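Local coordinates for protein putative hydrolase (Shewanella frigidimarina, PDB 3LHO) that is probably an iron-dependent dioxygenase of the 2-oxoadipate dioxygenase/decarboxylase family, here holding nickel at its metal site, at residues A8-A11 / A12-Q15. Sequence-based numbering, arbitrary orientation.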
ATOM      1  N   ALA A   8      10.168 -11.951  -8.625  1.00 22.40           N
ATOM      2  CA  ALA A   8       9.502 -12.949  -7.813  1.00 21.51           C
ATOM      3  C   ALA A   8       8.798 -12.344  -6.592  1.00 19.93           C
ATOM      4  O   ALA A   8       7.712 -12.780  -6.234  1.00 18.31           O
ATOM      5  CB  ALA A   8      10.503 -14.028  -7.370  1.00 20.38           C
ATOM      6  N   LEU A   9       9.414 -11.337  -5.953  1.00 21.70           N
ATOM      7  CA  LEU A   9       8.816 -10.693  -4.780  1.00 20.06           C
ATOM      8  C   LEU A   9       7.513  -9.984  -5.117  1.00 19.56           C
ATOM      9  O   LEU A   9       6.490 -10.210  -4.475  1.00 16.92           O
ATOM     10  CB  LEU A   9       9.804  -9.712  -4.113  1.00 15.72           C
ATOM     11  CG  LEU A   9       9.331  -8.881  -2.920  1.00 19.90           C
ATOM     12  CD1 LEU A   9       8.702  -9.774  -1.828  1.00 24.57           C
ATOM     13  CD2 LEU A   9      10.474  -8.083  -2.355  1.00 17.53           C
ATOM     14  N   PHE A  10       7.543  -9.140  -6.143  1.00 19.41           N
ATOM     15  CA  PHE A  10       6.331  -8.491  -6.592  1.00 19.38           C
ATOM     16  C   PHE A  10       5.267  -9.444  -7.157  1.00 19.74           C
ATOM     17  O   PHE A  10       4.093  -9.233  -6.888  1.00 17.96           O
ATOM     18  CB  PHE A  10       6.661  -7.357  -7.550  1.00 21.68           C
ATOM     19  CG  PHE A  10       7.329  -6.196  -6.869  1.00 14.96           C
ATOM     20  CD1 PHE A  10       6.644  -5.447  -5.945  1.00 21.03           C
ATOM     21  CD2 PHE A  10       8.669  -5.881  -7.119  1.00 16.39           C
ATOM     22  CE1 PHE A  10       7.256  -4.378  -5.313  1.00 24.72           C
ATOM     23  CE2 PHE A  10       9.269  -4.802  -6.508  1.00 20.93           C
ATOM     24  CZ  PHE A  10       8.574  -4.057  -5.594  1.00 24.89           C
ATOM     25  N   ALA A  11       5.680 -10.506  -7.855  1.00 21.23           N
ATOM     26  CA  ALA A  11       4.728 -11.534  -8.276  1.00 19.61           C
ATOM     27  C   ALA A  11       3.969 -12.079  -7.061  1.00 18.30           C
ATOM     28  O   ALA A  11       2.765 -12.203  -7.100  1.00 19.40           O
ATOM     29  CB  ALA A  11       5.409 -12.707  -9.063  1.00 20.47           C
ATOM     30  N   ALA A  12       4.692 -12.422  -5.998  1.00 16.16           N
ATOM     31  CA  ALA A  12       4.099 -13.039  -4.825  1.00 18.14           C
ATOM     32  C   ALA A  12       3.234 -12.036  -4.058  1.00 16.59           C
ATOM     33  O   ALA A  12       2.123 -12.371  -3.576  1.00 15.16           O
ATOM     34  CB  ALA A  12       5.209 -13.646  -3.928  1.00 19.08           C
ATOM     35  N   LEU A  13       3.691 -10.789  -3.990  1.00 16.95           N
ATOM     36  CA  LEU A  13       2.916  -9.759  -3.347  1.00 16.23           C
ATOM     37  C   LEU A  13       1.600  -9.487  -4.084  1.00 16.00           C
ATOM     38  O   LEU A  13       0.552  -9.283  -3.464  1.00 16.93           O
ATOM     39  CB  LEU A  13       3.732  -8.452  -3.232  1.00 18.22           C
ATOM     40  CG  LEU A  13       3.237  -7.350  -2.309  1.00 27.32           C
ATOM     41  CD1 LEU A  13       3.421  -7.675  -0.789  1.00 18.86           C
ATOM     42  CD2 LEU A  13       3.941  -6.017  -2.643  1.00 27.18           C
ATOM     43  N   TRP A  14       1.680  -9.423  -5.399  1.00 13.31           N
ATOM     44  CA  TRP A  14       0.501  -9.232  -6.248  1.00 16.13           C
ATOM     45  C   TRP A  14      -0.478 -10.391  -6.148  1.00 16.61           C
ATOM     46  O   TRP A  14      -1.680 -10.176  -6.036  1.00 19.80           O
ATOM     47  CB  TRP A  14       0.954  -9.031  -7.690  1.00 17.09           C
ATOM     48  CG  TRP A  14      -0.164  -8.943  -8.714  1.00 20.79           C
ATOM     49  CD1 TRP A  14      -0.592  -9.945  -9.547  1.00 18.40           C
ATOM     50  CD2 TRP A  14      -0.965  -7.793  -9.016  1.00 16.11           C
ATOM     51  NE1 TRP A  14      -1.631  -9.487 -10.343  1.00 15.11           N
ATOM     52  CE2 TRP A  14      -1.883  -8.171 -10.034  1.00 17.85           C
ATOM     53  CE3 TRP A  14      -1.004  -6.485  -8.528  1.00 17.55           C
ATOM     54  CZ2 TRP A  14      -2.810  -7.279 -10.583  1.00 12.19           C
ATOM     55  CZ3 TRP A  14      -1.931  -5.602  -9.072  1.00 17.04           C
ATOM     56  CH2 TRP A  14      -2.823  -6.001 -10.085  1.00 20.30           C
ATOM     57  N   GLN A  15       0.018 -11.615  -6.164  1.00 17.77           N
ATOM     58  CA  GLN A  15      -0.901 -12.782  -6.033  1.00 19.83           C
ATOM     59  C   GLN A  15      -1.717 -12.722  -4.731  1.00 18.48           C
ATOM     60  O   GLN A  15      -2.918 -13.017  -4.716  1.00 18.21           O
ATOM     61  CB  GLN A  15      -0.181 -14.145  -6.138  1.00 18.94           C
ATOM     62  CG  GLN A  15       0.211 -14.540  -7.599  1.00 30.73           C
ATOM     63  CD  GLN A  15      -0.963 -14.418  -8.623  1.00 39.79           C
ATOM     64  OE1 GLN A  15      -2.122 -14.732  -8.308  1.00 42.85           O
ATOM     65  NE2 GLN A  15      -0.654 -13.966  -9.840  1.00 35.10           N
TER
HETATM   66  O   HOH W   1       1.757 -12.717  -9.758  1.00 28.91           O
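W14 N reaches back to F10 O at 2.8 Å with an N-H...O angle of 164°, one of four successive i to i+4 bonds that join 8-11 to 12-15 in one continuous helix. L13 N pairs with L9 O at 2.9 Å, Q15 N with A11 O at 3.0 Å, and A12 N with A8 O at 3.1 Å. The carbonyl of A11 does double duty: besides the amide of Q15 it accepts a hydrogen bond from a water 2.9 Å from A11 O, and the same water receives one from the side-chain amide, Q15 NE2 lying 2.7 Å from it. A bend at chi2 (-50°) in the glutamine chain accompanies the placing of NE2 at the water that links it to A11 O, one turn back. A11 and Q15, both exposed, are thus joined by a direct backbone bond and by a water bridge, and Q15 CG also lies alongside A11 O.

On the buried face the contact is apolar. L13 holds CG anti to its own amide nitrogen (chi1 -166°), and its methyl CD2 approaches the F10 ring obliquely, 4.3 Å from CD1. Both side chains rest on I42 of strand 39-47, while L9 and F10 meet F61 of helix 54-62. The indole of W14, turned away from 8-11, meets F166 edge-to-face; F166 directly follows H165, a ligand of the bound nickel, in strand 165-169. The example illustrates how an amphipathic helix divides its labour: within residues 8-15, A11 and Q15 are exposed and A8 and A12 partly so, whereas F10, L13 and W14 pack this part of helix 6-20 against the mixed beta-sheet of a Glyoxalase-clan fold, and L9, with F10, packs it against helix 54-62.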